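Local coordinates for 43.8 kDa insecticidal crystal protein (Bacillus thuringiensis, PDB 4JP0) that acts as one component of a binary insecticidal toxin active on western corn rootworm, with the larval midgut epithelium as its probable primary target, at residues T4-I10 with L45-P51; T21-D27 with A64-K68. Residue numbers count along the deposited sequence, not the author numbering.

Contact 1. Residues T4-I10 with L45-P51; sequences TNKVYEI and LKWFLFP
Two antiparallel neighbours of the N-terminal beta-trefoil pair here. Strand 6-10 and strand 47-51 approach to 4.7 Å at their axes, with 120° between their N-to-C directions. Thr-4 precedes the strand, in a non-extended conformation (phi/psi -116/26), as does Asn-5. Thr-4 CB lies 3.4 Å from Leu-49 O, and its carbonyl O is 3.3 Å from Phe-48 CE2. Lys-6 is extended; its O sits over one face of the Phe-48 ring, 3.4 Å from CD1. Between the strands, water 1 donates to Lys-6 O (2.6 Å) and to Leu-49 O (3.0 Å). Val-7 (chi1 t) places CG2 at the edge of the Phe-48 ring, 4.2 Å from CD1. Tyr-8 and Trp-47 form the hydrogen-bonded pair, CA-CA 5.1 Å: Tyr-8 N to Trp-47 O is 2.7 Å and Trp-47 N to Tyr-8 O is 2.8 Å. Both side chains are m in chi1 and share one sheet face. Tyr-8 CE1 meets Leu-49 CD1 at 3.7 Å; Tyr-8 OH bonds to the backbone of Asp-3. Glu-9 CA makes a CA-H...O contact of 3.5 Å with Leu-45 O. Ile-10 CD1 packs 3.9 Å from Trp-47 CD1, while water 2 joins Ile-10 N (2.8 Å) to Leu-45 O (2.7 Å). Direct backbone bonding is thus confined to one pair; water bridges the splayed strands on either side of it, and Val-7 on Phe-48, Tyr-8 on Leu-49 and Ile-10 on Trp-47 add apolar contacts.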
ATOM      1  N   THR A   4      -3.399 -12.293 -13.788  1.00 15.87           N
ATOM      2  CA  THR A   4      -4.242 -11.132 -13.596  1.00 15.28           C
ATOM      3  C   THR A   4      -3.752  -9.897 -14.361  1.00 14.66           C
ATOM      4  O   THR A   4      -4.021  -8.752 -13.947  1.00 15.56           O
ATOM      5  CB  THR A   4      -4.416 -10.824 -12.097  1.00 16.03           C
ATOM      6  OG1 THR A   4      -3.131 -10.824 -11.447  1.00 15.30           O
ATOM      7  CG2 THR A   4      -5.195 -11.979 -11.417  1.00 14.28           C
ATOM      8  N   ASN A   5      -3.023 -10.113 -15.443  1.00 14.43           N
ATOM      9  CA  ASN A   5      -2.641  -9.011 -16.311  1.00 14.85           C
ATOM     10  C   ASN A   5      -3.228  -9.228 -17.687  1.00 15.21           C
ATOM     11  O   ASN A   5      -2.655  -8.859 -18.695  1.00 14.17           O
ATOM     12  CB  ASN A   5      -1.113  -8.882 -16.386  1.00 15.93           C
ATOM     13  CG  ASN A   5      -0.463 -10.090 -17.026  1.00 18.26           C
ATOM     14  OD1 ASN A   5      -0.969 -11.223 -16.947  1.00 17.55           O
ATOM     15  ND2 ASN A   5       0.676  -9.856 -17.662  1.00 18.82           N
ATOM     16  N   LYS A   6      -4.413  -9.816 -17.716  1.00 14.62           N
ATOM     17  CA  LYS A   6      -5.086 -10.102 -18.981  1.00 14.36           C
ATOM     18  C   LYS A   6      -6.498  -9.572 -19.050  1.00 14.50           C
ATOM     19  O   LYS A   6      -7.192  -9.442 -18.020  1.00 13.25           O
ATOM     20  CB  LYS A   6      -5.144 -11.628 -19.184  1.00 13.92           C
ATOM     21  CG  LYS A   6      -3.785 -12.223 -19.521  1.00 13.88           C
ATOM     22  CD  LYS A   6      -3.872 -13.760 -19.612  1.00 19.07           C
ATOM     23  CE  LYS A   6      -2.582 -14.317 -20.203  1.00 19.16           C
ATOM     24  NZ  LYS A   6      -2.439 -15.739 -19.843  1.00 22.03           N
ATOM     25  N   VAL A   7      -6.951  -9.346 -20.277  1.00 13.53           N
ATOM     26  CA  VAL A   7      -8.345  -9.043 -20.521  1.00 14.20           C
ATOM     27  C   VAL A   7      -8.955 -10.382 -20.971  1.00 15.07           C
ATOM     28  O   VAL A   7      -8.449 -11.021 -21.894  1.00 14.31           O
ATOM     29  CB  VAL A   7      -8.508  -7.998 -21.690  1.00 14.69           C
ATOM     30  CG1 VAL A   7      -9.978  -7.737 -21.954  1.00 13.89           C
ATOM     31  CG2 VAL A   7      -7.777  -6.681 -21.336  1.00 16.62           C
ATOM     32  N   TYR A   8     -10.024 -10.807 -20.313  1.00 12.81           N
ATOM     33  CA  TYR A   8     -10.615 -12.100 -20.572  1.00 14.30           C
ATOM     34  C   TYR A   8     -12.014 -11.988 -21.117  1.00 14.22           C
ATOM     35  O   TYR A   8     -12.720 -11.063 -20.790  1.00 15.60           O
ATOM     36  CB  TYR A   8     -10.756 -12.841 -19.238  1.00 14.12           C
ATOM     37  CG  TYR A   8      -9.482 -13.351 -18.636  1.00 15.45           C
ATOM     38  CD1 TYR A   8      -8.893 -12.699 -17.550  1.00 15.06           C
ATOM     39  CD2 TYR A   8      -8.876 -14.504 -19.122  1.00 14.83           C
ATOM     40  CE1 TYR A   8      -7.724 -13.204 -16.979  1.00 15.27           C
ATOM     41  CE2 TYR A   8      -7.695 -14.995 -18.553  1.00 16.58           C
ATOM     42  CZ  TYR A   8      -7.151 -14.356 -17.479  1.00 14.82           C
ATOM     43  OH  TYR A   8      -6.021 -14.843 -16.889  1.00 13.42           O
ATOM     44  N   GLU A   9     -12.426 -12.965 -21.905  1.00 14.53           N
ATOM     45  CA  GLU A   9     -13.841 -13.120 -22.249  1.00 14.85           C
ATOM     46  C   GLU A   9     -14.267 -14.336 -21.459  1.00 15.08           C
ATOM     47  O   GLU A   9     -13.480 -15.267 -21.286  1.00 15.82           O
ATOM     48  CB  GLU A   9     -14.012 -13.376 -23.764  1.00 15.19           C
ATOM     49  CG  GLU A   9     -13.770 -12.097 -24.547  1.00 16.72           C
ATOM     50  CD  GLU A   9     -13.895 -12.276 -26.039  1.00 22.49           C
ATOM     51  OE1 GLU A   9     -13.927 -13.433 -26.526  1.00 25.51           O
ATOM     52  OE2 GLU A   9     -13.954 -11.246 -26.718  1.00 25.51           O
ATOM     53  N   ILE A  10     -15.480 -14.348 -20.956  1.00 13.45           N
ATOM     54  CA  ILE A  10     -15.952 -15.475 -20.114  1.00 12.86           C
ATOM     55  C   ILE A  10     -17.163 -16.117 -20.784  1.00 13.43           C
ATOM     56  O   ILE A  10     -18.152 -15.456 -21.051  1.00 12.91           O
ATOM     57  CB  ILE A  10     -16.324 -14.975 -18.700  1.00 12.95           C
ATOM     58  CG1 ILE A  10     -15.098 -14.403 -17.999  1.00 13.84           C
ATOM     59  CG2 ILE A  10     -16.904 -16.078 -17.841  1.00 13.07           C
ATOM     60  CD1 ILE A  10     -15.471 -13.709 -16.657  1.00 15.14           C
ATOM     61  N   LEU A  45     -17.880  -7.528 -23.717  1.00 14.04           N
ATOM     62  CA  LEU A  45     -17.579  -8.909 -23.310  1.00 13.84           C
ATOM     63  C   LEU A  45     -16.223  -9.040 -22.620  1.00 13.38           C
ATOM     64  O   LEU A  45     -15.780 -10.164 -22.365  1.00 11.95           O
ATOM     65  CB  LEU A  45     -17.530  -9.836 -24.541  1.00 13.53           C
ATOM     66  CG  LEU A  45     -18.667  -9.768 -25.556  1.00 18.03           C
ATOM     67  CD1 LEU A  45     -18.526 -10.815 -26.669  1.00 19.76           C
ATOM     68  CD2 LEU A  45     -19.963  -9.931 -24.840  1.00 18.23           C
ATOM     69  N   LYS A  46     -15.582  -7.912 -22.294  1.00 12.55           N
ATOM     70  CA  LYS A  46     -14.188  -7.927 -21.834  1.00 13.23           C
ATOM     71  C   LYS A  46     -14.130  -7.691 -20.352  1.00 13.11           C
ATOM     72  O   LYS A  46     -14.676  -6.703 -19.885  1.00 12.38           O
ATOM     73  CB  LYS A  46     -13.364  -6.844 -22.536  1.00 13.93           C
ATOM     74  CG  LYS A  46     -13.123  -7.128 -24.031  1.00 15.23           C
ATOM     75  CD  LYS A  46     -12.255  -6.052 -24.672  1.00 18.61           C
ATOM     76  CE  LYS A  46     -12.168  -6.250 -26.188  1.00 21.99           C
ATOM     77  NZ  LYS A  46     -11.144  -5.350 -26.813  1.00 23.17           N
ATOM     78  N   TRP A  47     -13.417  -8.581 -19.659  1.00 11.82           N
ATOM     79  CA  TRP A  47     -13.346  -8.560 -18.208  1.00 13.58           C
ATOM     80  C   TRP A  47     -11.882  -8.577 -17.743  1.00 13.61           C
ATOM     81  O   TRP A  47     -11.033  -9.237 -18.366  1.00 13.73           O
ATOM     82  CB  TRP A  47     -14.115  -9.766 -17.611  1.00 13.68           C
ATOM     83  CG  TRP A  47     -15.457  -9.820 -18.145  1.00 15.01           C
ATOM     84  CD1 TRP A  47     -15.952 -10.717 -19.058  1.00 16.16           C
ATOM     85  CD2 TRP A  47     -16.506  -8.903 -17.865  1.00 14.41           C
ATOM     86  NE1 TRP A  47     -17.257 -10.404 -19.348  1.00 14.23           N
ATOM     87  CE2 TRP A  47     -17.610  -9.274 -18.655  1.00 18.32           C
ATOM     88  CE3 TRP A  47     -16.616  -7.758 -17.043  1.00 15.79           C
ATOM     89  CZ2 TRP A  47     -18.827  -8.551 -18.644  1.00 18.91           C
ATOM     90  CZ3 TRP A  47     -17.832  -7.047 -17.020  1.00 16.77           C
ATOM     91  CH2 TRP A  47     -18.917  -7.467 -17.808  1.00 19.40           C
ATOM     92  N   PHE A  48     -11.591  -7.821 -16.684  1.00 12.61           N
ATOM     93  CA  PHE A  48     -10.229  -7.788 -16.123  1.00 13.26           C
ATOM     94  C   PHE A  48     -10.277  -8.292 -14.705  1.00 13.47           C
ATOM     95  O   PHE A  48     -11.108  -7.827 -13.892  1.00 13.20           O
ATOM     96  CB  PHE A  48      -9.665  -6.356 -16.157  1.00 14.29           C
ATOM     97  CG  PHE A  48      -8.178  -6.293 -16.072  1.00 13.80           C
ATOM     98  CD1 PHE A  48      -7.421  -6.145 -17.229  1.00 13.84           C
ATOM     99  CD2 PHE A  48      -7.524  -6.359 -14.839  1.00 13.16           C
ATOM    100  CE1 PHE A  48      -6.040  -6.085 -17.168  1.00 14.91           C
ATOM    101  CE2 PHE A  48      -6.127  -6.307 -14.775  1.00 13.22           C
ATOM    102  CZ  PHE A  48      -5.391  -6.165 -15.944  1.00 15.69           C
ATOM    103  N   LEU A  49      -9.440  -9.278 -14.405  1.00 11.97           N
ATOM    104  CA  LEU A  49      -9.415  -9.845 -13.073  1.00 13.59           C
ATOM    105  C   LEU A  49      -8.368  -9.139 -12.237  1.00 13.48           C
ATOM    106  O   LEU A  49      -7.241  -8.989 -12.677  1.00 13.49           O
ATOM    107  CB  LEU A  49      -9.007 -11.310 -13.141  1.00 13.41           C
ATOM    108  CG  LEU A  49      -9.885 -12.259 -13.931  1.00 17.31           C
ATOM    109  CD1 LEU A  49      -9.383 -13.696 -13.707  1.00 18.94           C
ATOM    110  CD2 LEU A  49     -11.325 -12.099 -13.477  1.00 18.89           C
ATOM    111  N   PHE A  50      -8.752  -8.657 -11.063  1.00 12.65           N
ATOM    112  CA  PHE A  50      -7.743  -8.157 -10.092  1.00 14.67           C
ATOM    113  C   PHE A  50      -7.691  -9.095  -8.889  1.00 14.32           C
ATOM    114  O   PHE A  50      -8.736  -9.542  -8.396  1.00 15.12           O
ATOM    115  CB  PHE A  50      -8.095  -6.766  -9.618  1.00 14.12           C
ATOM    116  CG  PHE A  50      -7.891  -5.692 -10.680  1.00 14.77           C
ATOM    117  CD1 PHE A  50      -8.962  -5.046 -11.244  1.00 16.32           C
ATOM    118  CD2 PHE A  50      -6.623  -5.343 -11.093  1.00 14.90           C
ATOM    119  CE1 PHE A  50      -8.784  -4.032 -12.168  1.00 15.77           C
ATOM    120  CE2 PHE A  50      -6.438  -4.344 -12.053  1.00 15.73           C
ATOM    121  CZ  PHE A  50      -7.526  -3.685 -12.574  1.00 14.79           C
ATOM    122  N   PRO A  51      -6.492  -9.406  -8.412  1.00 13.95           N
ATOM    123  CA  PRO A  51      -6.352 -10.311  -7.281  1.00 15.25           C
ATOM    124  C   PRO A  51      -6.472  -9.533  -5.963  1.00 16.16           C
ATOM    125  O   PRO A  51      -6.015  -8.388  -5.869  1.00 15.19           O
ATOM    126  CB  PRO A  51      -4.926 -10.859  -7.460  1.00 15.88           C
ATOM    127  CG  PRO A  51      -4.149  -9.632  -8.011  1.00 13.65           C
ATOM    128  CD  PRO A  51      -5.183  -8.873  -8.864  1.00 14.66           C
TER
HETATM  129  O   HOH W   1      -6.713  -9.906 -15.464  1.00 16.37           O
HETATM  130  O   HOH W   2     -17.256 -12.368 -21.946  1.00 12.36           O

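Contact 2. Residues T21-D27 with A64-K68; sequences TYLSLDD and ANNCK
Asn-65 lays its carboxamide across the turn that follows strand 18-22. Its chi1 is m (-42°) and chi2 is 106°, which spreads the amide between three partners in segment 21-27. Asn-65 OD1 accepts from Thr-21 OG1 at 2.7 Å; Thr-21 is p in chi1. The same OD1 also bonds to Ser-61 OG. Asn-65 ND2 donates to Tyr-22 O at 2.9 Å and, weakly, to Leu-25 O, also at 2.9 Å. Those two carbonyls belong to the ends of a type I beta turn, Tyr-22 to Leu-25, with Leu-23 (-69/-29) and Ser-24 (-97/5) at its corners. The facing segment coils tightly. Asn-65, Asn-66 and Cys-67 have phi 49-57° and psi 29-38°, a short left-handed run. Within it Cys-67 N bonds to Ala-64 O (2.9 Å) and Lys-68 N to Asn-65 O (3.1 Å). The backbones come closest at Asp-26 and Asn-65, CA-CA 4.2 Å, where Asp-26 O is 3.4 Å from Asn-65 CB. At the other end, Leu-23 CD2 packs on Ala-64 CB at 3.7 Å. Water 3 links Leu-23 O (2.7 Å) to Asn-65 N (2.9 Å). Lys-68 runs past Asp-26, with CD 3.3 Å from Asp-26 O. Its NZ makes a long salt bridge to Asp-27 OD1, 3.7 Å, and bonds to Thr-81 and to water 4 (3.0 Å). The end of strand 18-22 and its turn thus pack on the loop between strands 56-61 and 69-73 of the beta-trefoil. The contact is largely polar, made mainly by hydrogen bonds of the Asn-65 amide.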
ATOM      1  N   THR A  21     -22.166  -7.041 -20.664  1.00 15.55           N
ATOM      2  CA  THR A  21     -22.984  -5.939 -20.156  1.00 15.29           C
ATOM      3  C   THR A  21     -23.336  -5.045 -21.334  1.00 16.74           C
ATOM      4  O   THR A  21     -22.621  -5.060 -22.356  1.00 16.14           O
ATOM      5  CB  THR A  21     -22.233  -5.062 -19.134  1.00 16.12           C
ATOM      6  OG1 THR A  21     -20.917  -4.809 -19.597  1.00 14.94           O
ATOM      7  CG2 THR A  21     -22.033  -5.763 -17.835  1.00 15.88           C
ATOM      8  N   TYR A  22     -24.388  -4.228 -21.177  1.00 16.92           N
ATOM      9  CA  TYR A  22     -24.776  -3.275 -22.225  1.00 19.27           C
ATOM     10  C   TYR A  22     -23.787  -2.114 -22.092  1.00 18.59           C
ATOM     11  O   TYR A  22     -23.557  -1.654 -20.990  1.00 18.30           O
ATOM     12  CB  TYR A  22     -26.198  -2.718 -21.987  1.00 20.93           C
ATOM     13  CG  TYR A  22     -27.377  -3.611 -22.323  1.00 28.28           C
ATOM     14  CD1 TYR A  22     -28.592  -3.061 -22.780  1.00 34.08           C
ATOM     15  CD2 TYR A  22     -27.317  -4.976 -22.158  1.00 33.05           C
ATOM     16  CE1 TYR A  22     -29.681  -3.865 -23.073  1.00 37.40           C
ATOM     17  CE2 TYR A  22     -28.416  -5.788 -22.469  1.00 38.01           C
ATOM     18  CZ  TYR A  22     -29.578  -5.224 -22.921  1.00 38.60           C
ATOM     19  OH  TYR A  22     -30.651  -6.031 -23.219  1.00 45.29           O
ATOM     20  N   LEU A  23     -23.202  -1.644 -23.184  1.00 18.63           N
ATOM     21  CA  LEU A  23     -22.190  -0.591 -23.090  1.00 20.31           C
ATOM     22  C   LEU A  23     -22.709   0.764 -22.661  1.00 21.85           C
ATOM     23  O   LEU A  23     -21.974   1.558 -22.072  1.00 23.24           O
ATOM     24  CB  LEU A  23     -21.529  -0.358 -24.462  1.00 20.42           C
ATOM     25  CG  LEU A  23     -20.467  -1.314 -24.931  1.00 20.93           C
ATOM     26  CD1 LEU A  23     -20.046  -0.951 -26.338  1.00 20.83           C
ATOM     27  CD2 LEU A  23     -19.254  -1.310 -23.971  1.00 19.72           C
ATOM     28  N   SER A  24     -23.958   1.035 -22.990  1.00 21.33           N
ATOM     29  CA  SER A  24     -24.502   2.359 -22.810  1.00 24.30           C
ATOM     30  C   SER A  24     -25.299   2.535 -21.522  1.00 24.55           C
ATOM     31  O   SER A  24     -25.870   3.613 -21.299  1.00 24.01           O
ATOM     32  CB  SER A  24     -25.305   2.743 -24.043  1.00 25.01           C
ATOM     33  OG  SER A  24     -24.398   3.028 -25.096  1.00 26.64           O
ATOM     34  N   LEU A  25     -25.318   1.490 -20.680  1.00 23.93           N
ATOM     35  CA  LEU A  25     -25.954   1.595 -19.366  1.00 23.90           C
ATOM     36  C   LEU A  25     -24.886   1.324 -18.308  1.00 23.80           C
ATOM     37  O   LEU A  25     -24.451   0.189 -18.132  1.00 22.87           O
ATOM     38  CB  LEU A  25     -27.126   0.623 -19.213  1.00 23.99           C
ATOM     39  CG  LEU A  25     -28.418   0.990 -19.935  1.00 25.68           C
ATOM     40  CD1 LEU A  25     -29.427  -0.173 -19.934  1.00 26.34           C
ATOM     41  CD2 LEU A  25     -29.032   2.212 -19.265  1.00 29.65           C
ATOM     42  N   ASP A  26     -24.468   2.358 -17.583  1.00 23.78           N
ATOM     43  CA  ASP A  26     -23.379   2.151 -16.637  1.00 24.63           C
ATOM     44  C   ASP A  26     -23.675   1.088 -15.551  1.00 23.58           C
ATOM     45  O   ASP A  26     -22.765   0.389 -15.140  1.00 23.37           O
ATOM     46  CB  ASP A  26     -22.953   3.458 -15.991  1.00 26.49           C
ATOM     47  CG  ASP A  26     -21.887   4.204 -16.806  1.00 31.57           C
ATOM     48  OD1 ASP A  26     -21.593   3.847 -17.972  1.00 34.96           O
ATOM     49  OD2 ASP A  26     -21.279   5.173 -16.333  1.00 38.62           O
ATOM     50  N   ASP A  27     -24.921   0.958 -15.093  1.00 21.28           N
ATOM     51  CA  ASP A  27     -25.224  -0.026 -14.029  1.00 21.38           C
ATOM     52  C   ASP A  27     -25.781  -1.335 -14.555  1.00 19.83           C
ATOM     53  O   ASP A  27     -26.532  -2.061 -13.858  1.00 18.68           O
ATOM     54  CB  ASP A  27     -26.251   0.549 -13.076  1.00 22.57           C
ATOM     55  CG  ASP A  27     -25.787   1.837 -12.466  1.00 28.36           C
ATOM     56  OD1 ASP A  27     -24.724   1.799 -11.816  1.00 33.23           O
ATOM     57  OD2 ASP A  27     -26.398   2.928 -12.611  1.00 35.26           O
ATOM     58  N   ALA A  64     -15.407  -0.442 -19.781  1.00 14.50           N
ATOM     59  CA  ALA A  64     -16.815  -0.267 -20.084  1.00 14.37           C
ATOM     60  C   ALA A  64     -17.546  -0.071 -18.758  1.00 14.11           C
ATOM     61  O   ALA A  64     -17.030  -0.473 -17.714  1.00 12.65           O
ATOM     62  CB  ALA A  64     -17.359  -1.460 -20.795  1.00 13.44           C
ATOM     63  N   ASN A  65     -18.736   0.512 -18.805  1.00 14.06           N
ATOM     64  CA  ASN A  65     -19.525   0.770 -17.583  1.00 15.03           C
ATOM     65  C   ASN A  65     -18.713   1.443 -16.491  1.00 15.26           C
ATOM     66  O   ASN A  65     -18.893   1.151 -15.322  1.00 13.34           O
ATOM     67  CB  ASN A  65     -20.122  -0.551 -17.038  1.00 14.85           C
ATOM     68  CG  ASN A  65     -20.679  -1.439 -18.140  1.00 16.13           C
ATOM     69  OD1 ASN A  65     -20.076  -2.456 -18.503  1.00 14.10           O
ATOM     70  ND2 ASN A  65     -21.851  -1.069 -18.659  1.00 13.15           N
ATOM     71  N   ASN A  66     -17.839   2.369 -16.879  1.00 15.61           N
ATOM     72  CA  ASN A  66     -17.009   3.091 -15.907  1.00 16.72           C
ATOM     73  C   ASN A  66     -16.158   2.171 -15.029  1.00 15.97           C
ATOM     74  O   ASN A  66     -15.815   2.514 -13.870  1.00 15.33           O
ATOM     75  CB  ASN A  66     -17.881   4.065 -15.057  1.00 17.93           C
ATOM     76  CG  ASN A  66     -17.091   5.232 -14.504  1.00 20.99           C
ATOM     77  OD1 ASN A  66     -16.180   5.758 -15.156  1.00 21.87           O
ATOM     78  ND2 ASN A  66     -17.413   5.628 -13.279  1.00 22.06           N
ATOM     79  N   CYS A  67     -15.788   1.011 -15.583  1.00 13.92           N
ATOM     80  CA  CYS A  67     -14.958   0.056 -14.871  1.00 14.68           C
ATOM     81  C   CYS A  67     -15.609  -0.354 -13.553  1.00 13.98           C
ATOM     82  O   CYS A  67     -14.930  -0.527 -12.566  1.00 14.97           O
ATOM     83  CB  CYS A  67     -13.538   0.602 -14.635  1.00 14.77           C
ATOM     84  SG  CYS A  67     -12.646   0.789 -16.193  1.00 15.62           S
ATOM     85  N   LYS A  68     -16.932  -0.433 -13.534  1.00 13.74           N
ATOM     86  CA  LYS A  68     -17.623  -1.037 -12.399  1.00 14.61           C
ATOM     87  C   LYS A  68     -17.325  -2.563 -12.414  1.00 14.59           C
ATOM     88  O   LYS A  68     -16.800  -3.112 -13.396  1.00 14.46           O
ATOM     89  CB  LYS A  68     -19.109  -0.766 -12.481  1.00 14.79           C
ATOM     90  CG  LYS A  68     -19.493   0.714 -12.172  1.00 15.42           C
ATOM     91  CD  LYS A  68     -20.968   0.890 -12.398  1.00 17.68           C
ATOM     92  CE  LYS A  68     -21.366   2.377 -12.460  1.00 24.80           C
ATOM     93  NZ  LYS A  68     -21.286   3.063 -11.160  1.00 24.28           N
TER
HETATM   94  O   HOH W   3     -19.429   1.709 -21.312  1.00 18.10           O
HETATM   95  O   HOH W   4     -22.817   1.643  -9.034  1.00 24.73           O

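Overall arrangement
Both contacts belong to the N-terminal ricin-B-like beta-trefoil, on the same side of the chain's centre. Their centres are about 15 Å apart. Their segments alternate along the chain: 4-10, 21-27, 45-51, 64-68. Strands 6-12 and 18-22 are consecutive, and both pair antiparallel with strand 43-52. Contact 1 is therefore a strand pairing within that sheet, while contact 2 joins the end of strand 18-22 to the loop between strands 56-61 and 69-73. They touch directly, with Trp-47 CH2 packed 3.6 Å from Thr-21 CG2. Strand 43-52 is thus the shared element: it supplies one side of contact 1 and borders the strand whose end carries contact 2.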